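Local coordinates for BluB-like flavoprotein (Clostridium difficile 630, PDB 3EO8) that binds flavin mononucleotide and probably acts as an oxidoreductase of the nitroreductase family, at residues K52-D55 with L56-I60; V63-K66 with K67-I71; E70-V73 with E74-K77; S165-Y168 with A169-E172. One frame throughout, in Å; residues are numbered along the deposited sequence.

In the fold
Followed from the N terminus, contacts 1, 2 and 4 run in series, none nests within another, and contact 3 begins on Glu70 and Ile71, where contact 2 ends. Each is local, closing a turn or two of one continuous stretch. Contact 1 begins helix 54-75 straight after strand 47-51; contact 2 lies further along the same helix, and contact 3 continues it. Contact 4 comes much later, in the turn between strand 159-163 and helix 170-181, and it folds back onto the long helix. There Lys67 of contact 2 forms a salt bridge with Glu172, and Ile71 packs on Tyr168. The flavin-binding turn is thereby tied to helix 54-75, and all four reach the second subunit.

Contact 1: residues K52-D55 with L56-I60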
loop_
_atom_site.group_PDB
_atom_site.type_symbol
_atom_site.label_atom_id
_atom_site.label_comp_id
_atom_site.label_asym_id
_atom_site.label_seq_id
_atom_site.Cartn_x
_atom_site.Cartn_y
_atom_site.Cartn_z
ATOM N N LYS A 52 11.110 5.099 21.484
ATOM C CA LYS A 52 12.144 6.097 21.700
ATOM C C LYS A 52 13.304 5.545 22.538
ATOM O O LYS A 52 14.340 6.212 22.680
ATOM C CB LYS A 52 11.545 7.342 22.375
ATOM C CG LYS A 52 10.667 8.199 21.463
ATOM C CD LYS A 52 9.992 9.325 22.252
ATOM C CE LYS A 52 9.018 10.131 21.425
ATOM N NZ LYS A 52 8.507 11.260 22.257
ATOM N N ARG A 53 13.148 4.331 23.057
ATOM C CA ARG A 53 14.157 3.763 23.954
ATOM C C ARG A 53 15.391 3.366 23.147
ATOM O O ARG A 53 15.340 2.484 22.308
ATOM C CB ARG A 53 13.583 2.561 24.721
ATOM C CG ARG A 53 14.384 2.184 25.951
ATOM C CD ARG A 53 14.075 0.768 26.430
ATOM N NE ARG A 53 12.712 0.620 26.928
ATOM C CZ ARG A 53 12.024 -0.520 26.957
ATOM N NH1 ARG A 53 12.533 -1.647 26.469
ATOM N NH2 ARG A 53 10.801 -0.528 27.450
ATOM N N ARG A 54 16.516 4.039 23.405
ATOM C CA ARG A 54 17.724 3.850 22.570
ATOM C C ARG A 54 18.202 2.420 22.590
ATOM O O ARG A 54 18.574 1.881 21.547
ATOM C CB ARG A 54 18.912 4.716 22.986
ATOM C CG ARG A 54 18.748 6.204 22.863
ATOM C CD ARG A 54 18.407 6.658 21.446
ATOM N NE ARG A 54 19.153 6.022 20.369
ATOM C CZ ARG A 54 18.995 6.351 19.081
ATOM N NH1 ARG A 54 18.151 7.327 18.733
ATOM N NH2 ARG A 54 19.678 5.693 18.134
ATOM N N ASP A 55 18.189 1.787 23.760
ATOM C CA ASP A 55 18.782 0.464 23.830
ATOM C C ASP A 55 17.980 -0.547 23.037
ATOM O O ASP A 55 18.544 -1.515 22.556
ATOM C CB ASP A 55 18.970 -0.016 25.263
ATOM C CG ASP A 55 17.689 -0.478 25.875
ATOM O OD1 ASP A 55 16.894 0.403 26.261
ATOM O OD2 ASP A 55 17.469 -1.720 25.924
ATOM N N LEU A 56 16.660 -0.371 22.960
ATOM C CA LEU A 56 15.825 -1.259 22.146
ATOM C C LEU A 56 16.111 -1.041 20.656
ATOM O O LEU A 56 16.220 -1.981 19.882
ATOM C CB LEU A 56 14.346 -1.024 22.482
ATOM C CG LEU A 56 13.284 -1.803 21.735
ATOM C CD1 LEU A 56 13.570 -3.306 21.724
ATOM C CD2 LEU A 56 11.935 -1.503 22.386
HETATM N N MSE A 57 16.255 0.216 20.253
HETATM C CA MSE A 57 16.641 0.533 18.863
HETATM C C MSE A 57 17.969 -0.131 18.511
HETATM O O MSE A 57 18.147 -0.640 17.401
HETATM C CB MSE A 57 16.733 2.064 18.669
HETATM C CG MSE A 57 15.381 2.721 18.671
HETATM SE SE MSE A 57 15.439 4.668 18.831
HETATM C CE MSE A 57 15.991 5.004 17.030
ATOM N N GLU A 58 18.901 -0.170 19.455
ATOM C CA GLU A 58 20.202 -0.770 19.174
ATOM C C GLU A 58 20.082 -2.281 19.145
ATOM O O GLU A 58 20.763 -2.960 18.365
ATOM C CB GLU A 58 21.227 -0.381 20.239
ATOM C CG GLU A 58 21.511 1.117 20.283
ATOM C CD GLU A 58 22.413 1.596 19.160
ATOM O OE1 GLU A 58 22.959 0.732 18.422
ATOM O OE2 GLU A 58 22.580 2.839 19.026
ATOM N N LYS A 59 19.252 -2.830 20.035
ATOM C CA LYS A 59 19.018 -4.262 20.043
ATOM C C LYS A 59 18.412 -4.751 18.733
ATOM O O LYS A 59 18.746 -5.822 18.251
ATOM C CB LYS A 59 18.152 -4.666 21.253
ATOM C CG LYS A 59 18.956 -4.694 22.551
ATOM C CD LYS A 59 18.094 -4.884 23.780
ATOM C CE LYS A 59 18.938 -4.925 25.073
ATOM N NZ LYS A 59 19.282 -3.544 25.538
ATOM N N ILE A 60 17.529 -3.956 18.160
ATOM C CA ILE A 60 16.855 -4.298 16.894
ATOM C C ILE A 60 17.923 -4.281 15.786
ATOM O O ILE A 60 17.990 -5.158 14.946
ATOM C CB ILE A 60 15.671 -3.347 16.650
ATOM C CG1 ILE A 60 14.521 -3.682 17.624
ATOM C CG2 ILE A 60 15.161 -3.417 15.209
ATOM C CD1 ILE A 60 13.465 -2.591 17.713
HETATM O O HOH W 1 21.389 -2.159 23.675
#
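Asp55 and Lys59 form a salt bridge one turn apart, with Lys59 NZ 2.6 Å from Asp55 OD2 and using the anti lone pair of that oxygen. The Lys59 chain is extended until its last torsion, where chi4 of 81° turns NZ toward Asp55 OD2. A water adds a second link: it donates to Asp55 O and accepts from Lys59 NZ, the latter at 3.1 Å.

On another side of the helix, the guanidinium of Arg54 has selenomethionine Met57 over one face. Met57 SE sits 3.8 Å above that plane, offset toward the rim, and the methyl CE comes within 3.6 Å of Arg54 NH1. Bends at chi2 and chi3 turn the arginine back to make this overlap. Glu58 OE2 lies at the guanidinium edge, but at 4.2 Å from Arg54 NH2 it is too far for a salt bridge. Instead the carbonyls of Leu98 and Ala100 take the guanidinium N-H groups.

Behind these side chains is the first helical turn. Arg53, the N-cap residue, gives its carbonyl O to Met57 N at 3.2 Å with a nearly straight N-H...O angle of 169°, and receives a weak bond from Leu56 N. In the conformer described, its guanidinium bonds to Glu180 O of the same chain and to Lys219 O of the second subunit. In this opening turn, the Asp55 charge probably interacts favourably with the helix dipole as well as with Lys59.

Contact 2: residues V63-K66 with K67-I71; sequences VITK and KQQEI. With ACT (acetate ion), chain I.
The flat amide of Gln68 approaches Thr65 with its oxygen: OE1 lies 4.2 Å from Thr65 CG2, and the two side chains run obliquely past each other. A water joins their polar ends, donating to Gln68 OE1 at 2.6 Å and sitting 2.9 Å from Thr65 OG1. Phe86 and Val90 of helix 80-93 also touch the Gln68 side chain. The carboxylate of Glu70, the other flat group here, is carried on an extended chain that passes Lys66 O, with Glu70 CG 3.4 Å from that carbonyl oxygen.

Thr65 is placed by its chi1 of -63°, which sets OG1 beside the backbone N, where it also hydrogen-bonds to Ala61 O one turn back. The methyl CG2 is thereby turned toward the following turn of the helix. Gln69 uses aliphatic surface instead, its CG resting 3.2 Å from Thr65 O.

Lys67 behaves differently. Its chain bends at chi2 (79°) and leads away from the preceding turn, so that NZ reaches Glu172 OE2 in a salt bridge. The same NZ donates to OXT of an acetate, probably from the crystallisation liquor, at 3.2 Å. Two acid groups thus share one ammonium group.

Regular helical bonds carry the backbone, among them Gln68 N to Ile64 O at 2.8 Å. Val63 and Ile64 face helix 170-181 through Ile173, while Ile64 and Gln68 also pack on Tyr168 in the turn before that helix. Ile71 reaches Leu119 of the second subunit.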
loop_
_atom_site.group_PDB
_atom_site.type_symbol
_atom_site.label_atom_id
_atom_site.label_comp_id
_atom_site.label_asym_id
_atom_site.label_seq_id
_atom_site.Cartn_x
_atom_site.Cartn_y
_atom_site.Cartn_z
ATOM N N VAL A 63 20.077 -7.471 15.777
ATOM C CA VAL A 63 19.503 -8.700 15.182
ATOM C C VAL A 63 19.410 -8.588 13.655
ATOM O O VAL A 63 19.527 -9.592 12.938
ATOM C CB VAL A 63 18.104 -9.146 15.770
ATOM C CG1 VAL A 63 18.216 -9.496 17.255
ATOM C CG2 VAL A 63 17.005 -8.139 15.454
ATOM N N ILE A 64 19.245 -7.362 13.157
ATOM C CA ILE A 64 19.284 -7.126 11.715
ATOM C C ILE A 64 20.695 -7.457 11.193
ATOM O O ILE A 64 20.883 -8.256 10.238
ATOM C CB ILE A 64 18.896 -5.687 11.367
ATOM C CG1 ILE A 64 17.411 -5.436 11.690
ATOM C CG2 ILE A 64 19.214 -5.396 9.852
ATOM C CD1 ILE A 64 16.960 -3.899 11.677
ATOM N N THR A 65 21.688 -6.920 11.871
ATOM C CA THR A 65 23.100 -7.210 11.533
ATOM C C THR A 65 23.438 -8.704 11.585
ATOM O O THR A 65 24.063 -9.266 10.652
ATOM C CB THR A 65 24.019 -6.404 12.453
ATOM O OG1 THR A 65 23.801 -5.012 12.208
ATOM C CG2 THR A 65 25.493 -6.780 12.202
ATOM N N LYS A 66 22.993 -9.379 12.637
ATOM C CA LYS A 66 23.311 -10.776 12.811
ATOM C C LYS A 66 22.704 -11.602 11.688
ATOM O O LYS A 66 23.340 -12.496 11.134
ATOM C CB LYS A 66 22.798 -11.246 14.167
ATOM C CG LYS A 66 23.156 -12.658 14.520
ATOM C CD LYS A 66 22.627 -13.015 15.872
ATOM C CE LYS A 66 22.999 -14.443 16.251
ATOM N NZ LYS A 66 22.715 -14.633 17.697
ATOM N N LYS A 67 21.458 -11.323 11.357
ATOM C CA LYS A 67 20.786 -12.021 10.255
ATOM C C LYS A 67 21.478 -11.690 8.934
ATOM O O LYS A 67 21.706 -12.558 8.125
ATOM C CB LYS A 67 19.305 -11.629 10.189
ATOM C CG LYS A 67 18.438 -12.588 9.371
ATOM C CD LYS A 67 18.078 -13.848 10.151
ATOM C CE LYS A 67 17.196 -14.751 9.292
ATOM N NZ LYS A 67 16.555 -15.874 10.064
ATOM N N GLN A 68 21.777 -10.406 8.728
ATOM C CA GLN A 68 22.579 -9.972 7.559
ATOM C C GLN A 68 23.876 -10.751 7.417
ATOM O O GLN A 68 24.237 -11.166 6.325
ATOM C CB GLN A 68 22.941 -8.489 7.657
ATOM C CG GLN A 68 23.754 -7.974 6.489
ATOM C CD GLN A 68 24.551 -6.749 6.880
ATOM O OE1 GLN A 68 24.851 -6.552 8.065
ATOM N NE2 GLN A 68 24.930 -5.943 5.891
ATOM N N GLN A 69 24.592 -10.935 8.521
ATOM C CA GLN A 69 25.868 -11.609 8.442
ATOM C C GLN A 69 25.733 -13.079 8.018
ATOM O O GLN A 69 26.591 -13.587 7.309
ATOM C CB GLN A 69 26.611 -11.476 9.751
ATOM C CG GLN A 69 27.054 -10.054 10.053
ATOM C CD GLN A 69 28.093 -9.497 9.092
ATOM O OE1 GLN A 69 28.956 -10.210 8.593
ATOM N NE2 GLN A 69 28.013 -8.198 8.846
ATOM N N GLU A 70 24.666 -13.753 8.446
ATOM C CA GLU A 70 24.420 -15.128 8.029
ATOM C C GLU A 70 24.266 -15.202 6.517
ATOM O O GLU A 70 24.768 -16.150 5.894
ATOM C CB GLU A 70 23.151 -15.682 8.693
ATOM C CG GLU A 70 23.192 -15.712 10.204
ATOM C CD GLU A 70 21.837 -16.089 10.807
ATOM O OE1 GLU A 70 20.898 -16.421 10.025
ATOM O OE2 GLU A 70 21.738 -16.069 12.063
ATOM N N ILE A 71 23.597 -14.201 5.933
ATOM C CA ILE A 71 23.460 -14.110 4.478
ATOM C C ILE A 71 24.820 -13.787 3.808
ATOM O O ILE A 71 25.210 -14.466 2.874
ATOM C CB ILE A 71 22.396 -13.084 4.046
ATOM C CG1 ILE A 71 21.007 -13.482 4.594
ATOM C CG2 ILE A 71 22.381 -12.996 2.571
ATOM C CD1 ILE A 71 19.941 -12.352 4.570
HETATM C C ACT I . 12.660 -14.183 9.278
HETATM O O ACT I . 12.031 -13.143 9.539
HETATM O OXT ACT I . 13.702 -14.381 9.956
HETATM C CH3 ACT I . 12.205 -15.142 8.203
HETATM O O HOH W 2 25.176 -4.546 9.747
#

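Contact 3: residues E70-V73 with E74-K77; sequences EILV and EMDK
Ile71 and Met75, a selenomethionine, meet because their first torsions send them along the same side of the helix. Ile71 chi1 of -61° places CG2 anti to the backbone N, while Met75 chi1 of -76° sets CG anti to the carbonyl carbon. The side chains lie alongside each other, pointing the same way, and Ile71 CG2 touches Met75 SE at 3.8 Å. A looser apolar approach comes from Leu72 CD2, 4.3 Å from the same selenium.

This is an i to i+4 pairing in the last turns of helix 54-75, supported by Met75 N donating to Ile71 O at 2.9 Å. The next step repeats it, with Asp76 N bonded to Leu72 O. Leu72 and Met75 also pack on helix 80-93, where Arg87 forms a salt bridge with the carboxylate of Asp76.

On the polar side, Glu74 bends at chi2 (-63°), and its CG lies 3.5 Å from Glu70 O. A water donates to both Glu70 O, at 2.6 Å, and Glu74 OE2. The other carboxylate oxygen, OE1, makes a weak, long salt bridge to Lys77 NZ at 3.4 Å. Across the dimer interface, Ile71, Glu74 and Met75 pack on Leu119, Ile122 and Leu121 of the second subunit, respectively.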
loop_
_atom_site.group_PDB
_atom_site.type_symbol
_atom_site.label_atom_id
_atom_site.label_comp_id
_atom_site.label_asym_id
_atom_site.label_seq_id
_atom_site.Cartn_x
_atom_site.Cartn_y
_atom_site.Cartn_z
ATOM N N GLU A 70 24.666 -13.753 8.446
ATOM C CA GLU A 70 24.420 -15.128 8.029
ATOM C C GLU A 70 24.266 -15.202 6.517
ATOM O O GLU A 70 24.768 -16.150 5.894
ATOM C CB GLU A 70 23.151 -15.682 8.693
ATOM C CG GLU A 70 23.192 -15.712 10.204
ATOM C CD GLU A 70 21.837 -16.089 10.807
ATOM O OE1 GLU A 70 20.898 -16.421 10.025
ATOM O OE2 GLU A 70 21.738 -16.069 12.063
ATOM N N ILE A 71 23.597 -14.201 5.933
ATOM C CA ILE A 71 23.460 -14.110 4.478
ATOM C C ILE A 71 24.820 -13.787 3.808
ATOM O O ILE A 71 25.210 -14.466 2.874
ATOM C CB ILE A 71 22.396 -13.084 4.046
ATOM C CG1 ILE A 71 21.007 -13.482 4.594
ATOM C CG2 ILE A 71 22.381 -12.996 2.571
ATOM C CD1 ILE A 71 19.941 -12.352 4.570
ATOM N N LEU A 72 25.548 -12.800 4.341
ATOM C CA LEU A 72 26.831 -12.378 3.782
ATOM C C LEU A 72 27.890 -13.488 3.689
ATOM O O LEU A 72 28.621 -13.589 2.693
ATOM C CB LEU A 72 27.393 -11.173 4.573
ATOM C CG LEU A 72 26.719 -9.841 4.286
ATOM C CD1 LEU A 72 27.179 -8.771 5.268
ATOM C CD2 LEU A 72 26.948 -9.372 2.837
ATOM N N VAL A 73 28.025 -14.300 4.732
ATOM C CA VAL A 73 29.021 -15.372 4.713
ATOM C C VAL A 73 28.712 -16.382 3.618
ATOM O O VAL A 73 29.620 -17.015 3.080
ATOM C CB VAL A 73 29.161 -16.109 6.066
ATOM C CG1 VAL A 73 29.822 -15.210 7.094
ATOM C CG2 VAL A 73 27.812 -16.629 6.548
ATOM N N GLU A 74 27.448 -16.541 3.268
ATOM C CA GLU A 74 27.126 -17.398 2.112
ATOM C C GLU A 74 27.294 -16.660 0.759
ATOM O O GLU A 74 27.698 -17.268 -0.233
ATOM C CB GLU A 74 25.712 -17.936 2.228
ATOM C CG GLU A 74 25.473 -18.687 3.515
ATOM C CD GLU A 74 26.311 -19.931 3.685
ATOM O OE1 GLU A 74 26.703 -20.557 2.678
ATOM O OE2 GLU A 74 26.542 -20.293 4.858
HETATM N N MSE A 75 26.968 -15.378 0.722
HETATM C CA MSE A 75 27.084 -14.583 -0.498
HETATM C C MSE A 75 28.542 -14.496 -0.913
HETATM O O MSE A 75 28.847 -14.540 -2.110
HETATM C CB MSE A 75 26.557 -13.168 -0.314
HETATM C CG MSE A 75 25.021 -13.039 -0.288
HETATM SE SE MSE A 75 24.486 -11.241 -0.121
HETATM C CE MSE A 75 24.652 -10.742 -2.017
ATOM N N ASP A 76 29.449 -14.385 0.060
ATOM C CA ASP A 76 30.865 -14.253 -0.252
ATOM C C ASP A 76 31.401 -15.459 -0.996
ATOM O O ASP A 76 32.389 -15.344 -1.722
ATOM C CB ASP A 76 31.709 -14.079 1.015
ATOM C CG ASP A 76 31.700 -12.639 1.555
ATOM O OD1 ASP A 76 31.530 -11.685 0.762
ATOM O OD2 ASP A 76 31.888 -12.480 2.777
ATOM N N LYS A 77 30.796 -16.617 -0.790
ATOM C CA LYS A 77 31.240 -17.838 -1.468
ATOM C C LYS A 77 30.854 -17.855 -2.961
ATOM O O LYS A 77 31.423 -18.629 -3.737
ATOM C CB LYS A 77 30.646 -19.070 -0.793
ATOM C CG LYS A 77 30.950 -19.207 0.714
ATOM C CD LYS A 77 30.137 -20.348 1.371
ATOM C CE LYS A 77 30.245 -20.308 2.906
ATOM N NZ LYS A 77 29.830 -21.552 3.577
HETATM O O HOH W 3 25.248 -18.395 7.200
#

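Contact 4: residues S165-Y168 with A169-E172. With FMN (flavin mononucleotide), chain G; ACT (acetate ion), chain I.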
loop_
_atom_site.group_PDB
_atom_site.type_symbol
_atom_site.label_atom_id
_atom_site.label_comp_id
_atom_site.label_asym_id
_atom_site.label_seq_id
_atom_site.Cartn_x
_atom_site.Cartn_y
_atom_site.Cartn_z
ATOM N N SER A 165 13.351 -2.907 4.171
ATOM C CA SER A 165 14.569 -3.658 3.835
ATOM C C SER A 165 15.049 -4.536 4.995
ATOM O O SER A 165 15.845 -5.418 4.798
ATOM C CB SER A 165 15.710 -2.740 3.382
ATOM O OG SER A 165 16.062 -1.810 4.373
ATOM N N GLN A 166 14.565 -4.283 6.202
ATOM C CA GLN A 166 14.917 -5.121 7.344
ATOM C C GLN A 166 14.212 -6.477 7.382
ATOM O O GLN A 166 14.520 -7.290 8.252
ATOM C CB GLN A 166 14.591 -4.371 8.645
ATOM C CG GLN A 166 13.111 -4.255 8.982
ATOM C CD GLN A 166 12.349 -3.261 8.116
ATOM O OE1 GLN A 166 12.940 -2.344 7.538
ATOM N NE2 GLN A 166 11.011 -3.416 8.044
ATOM N N ASN A 167 13.241 -6.708 6.507
ATOM C CA ASN A 167 12.250 -7.758 6.766
ATOM C C ASN A 167 12.744 -9.190 6.586
ATOM O O ASN A 167 12.072 -10.102 7.049
ATOM C CB ASN A 167 10.944 -7.538 5.978
ATOM C CG ASN A 167 10.085 -6.397 6.545
ATOM O OD1 ASN A 167 10.208 -6.004 7.696
ATOM N ND2 ASN A 167 9.213 -5.872 5.712
ATOM N N TYR A 168 13.918 -9.397 6.004
ATOM C CA TYR A 168 14.565 -10.717 6.081
ATOM C C TYR A 168 14.859 -11.092 7.560
ATOM O O TYR A 168 15.095 -12.272 7.857
ATOM C CB TYR A 168 15.845 -10.848 5.214
ATOM C CG TYR A 168 16.910 -9.811 5.484
ATOM C CD1 TYR A 168 17.705 -9.872 6.623
ATOM C CD2 TYR A 168 17.108 -8.745 4.613
ATOM C CE1 TYR A 168 18.649 -8.914 6.888
ATOM C CE2 TYR A 168 18.067 -7.799 4.862
ATOM C CZ TYR A 168 18.822 -7.863 6.010
ATOM O OH TYR A 168 19.782 -6.900 6.270
ATOM N N ALA A 169 14.829 -10.102 8.454
ATOM C CA ALA A 169 15.011 -10.311 9.899
ATOM C C ALA A 169 13.762 -9.973 10.739
ATOM O O ALA A 169 13.853 -9.790 11.947
ATOM C CB ALA A 169 16.178 -9.472 10.406
ATOM N N ALA A 170 12.610 -9.919 10.105
ATOM C CA ALA A 170 11.370 -9.534 10.788
ATOM C C ALA A 170 11.068 -10.409 12.002
ATOM O O ALA A 170 10.689 -9.889 13.070
ATOM C CB ALA A 170 10.196 -9.532 9.804
ATOM N N ASP A 171 11.209 -11.722 11.852
ATOM C CA ASP A 171 10.925 -12.606 12.961
ATOM C C ASP A 171 11.801 -12.304 14.164
ATOM O O ASP A 171 11.359 -12.355 15.319
ATOM C CB ASP A 171 11.164 -14.059 12.584
ATOM C CG ASP A 171 10.199 -14.593 11.536
ATOM O OD1 ASP A 171 9.348 -13.839 11.014
ATOM O OD2 ASP A 171 10.298 -15.817 11.223
ATOM N N GLU A 172 13.067 -12.004 13.902
ATOM C CA GLU A 172 14.040 -11.754 14.949
ATOM C C GLU A 172 13.802 -10.421 15.628
ATOM O O GLU A 172 14.008 -10.303 16.823
ATOM C CB GLU A 172 15.450 -11.779 14.383
ATOM C CG GLU A 172 15.890 -13.200 13.998
ATOM C CD GLU A 172 15.347 -13.719 12.698
ATOM O OE1 GLU A 172 14.751 -12.966 11.909
ATOM O OE2 GLU A 172 15.526 -14.938 12.439
HETATM N N1 FMN G . 14.211 3.567 1.830
HETATM C C2 FMN G . 15.289 3.073 2.525
HETATM O O2 FMN G . 16.333 3.723 2.674
HETATM N N3 FMN G . 15.216 1.829 3.091
HETATM C C4 FMN G . 14.129 1.019 2.949
HETATM O O4 FMN G . 14.116 -0.101 3.507
HETATM C C4A FMN G . 13.034 1.510 2.249
HETATM N N5 FMN G . 11.898 0.734 2.117
HETATM C C5A FMN G . 10.792 1.228 1.458
HETATM C C6 FMN G . 9.664 0.432 1.380
HETATM C C7 FMN G . 8.538 0.912 0.733
HETATM C C7M FMN G . 7.252 0.209 1.016
HETATM C C8 FMN G . 8.546 2.203 0.191
HETATM C C8M FMN G . 7.242 2.870 -0.145
HETATM C C9 FMN G . 9.682 2.992 0.285
HETATM C C9A FMN G . 10.816 2.519 0.925
HETATM N N10 FMN G . 11.986 3.272 1.009
HETATM C C10 FMN G . 13.069 2.792 1.716
HETATM C "C1'" FMN G . 12.107 4.631 0.370
HETATM C "C2'" FMN G . 12.377 4.566 -1.133
HETATM O "O2'" FMN G . 13.733 4.211 -1.375
HETATM C "C3'" FMN G . 12.091 5.935 -1.736
HETATM O "O3'" FMN G . 10.713 6.233 -1.544
HETATM C "C4'" FMN G . 12.459 6.096 -3.208
HETATM O "O4'" FMN G . 13.850 5.918 -3.414
HETATM C "C5'" FMN G . 12.046 7.500 -3.668
HETATM O "O5'" FMN G . 12.773 8.459 -2.923
HETATM P P FMN G . 11.963 9.659 -2.195
HETATM O O1P FMN G . 12.941 10.553 -1.491
HETATM O O2P FMN G . 11.046 8.967 -1.199
HETATM O O3P FMN G . 11.099 10.441 -3.174
HETATM C C ACT I . 12.660 -14.183 9.278
HETATM O O ACT I . 12.031 -13.143 9.539
HETATM O OXT ACT I . 13.702 -14.381 9.956
HETATM C CH3 ACT I . 12.205 -15.142 8.203
#
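Two i to i+3 backbone bonds define the turn. Ala169 N donates to Gln166 O at 2.8 Å, and Ala170 N to Asn167 O at 3.1 Å. In the second, the donor stands above the carbonyl plane, 70° out of it, as the chain passes from the 3-10 turn into helix 170-181 with Ala169 as N-cap residue.

Apolar contact is slight. Tyr168 CD1 lies 4.1 Å from Ala169 CB, brought there by chi1 of 55°, which holds the ring between the backbone N and the carbonyl carbon.

Side-chain polar bonds pin the turn to its surroundings. Gln166 NE2 binds Leu163 O and, weakly, Asn167 OD1; Asn167 ND2 is satisfied by Gly191 O.

Bound groups occupy both ends. Ser165 N donates to the flavin carbonyl O4 at 3.0 Å, and Ser165 OG lies 2.7 Å from that oxygen, although Phe93 O and Thr94 OG1 also lie within its reach. Such bonding at O4 probably polarises the flavin ring. At the helix N terminus, Asp171 N donates to acetate O at 2.8 Å, with a nearly straight N-H...O angle of 168°.

The turn lies between strand 159-163 and helix 170-181. Tyr168 packs on helices 54-75 and 80-93, Gln166 and Asn167 touch strand 189-197, and Asn167 and Ala170 meet Arg135 of the second subunit.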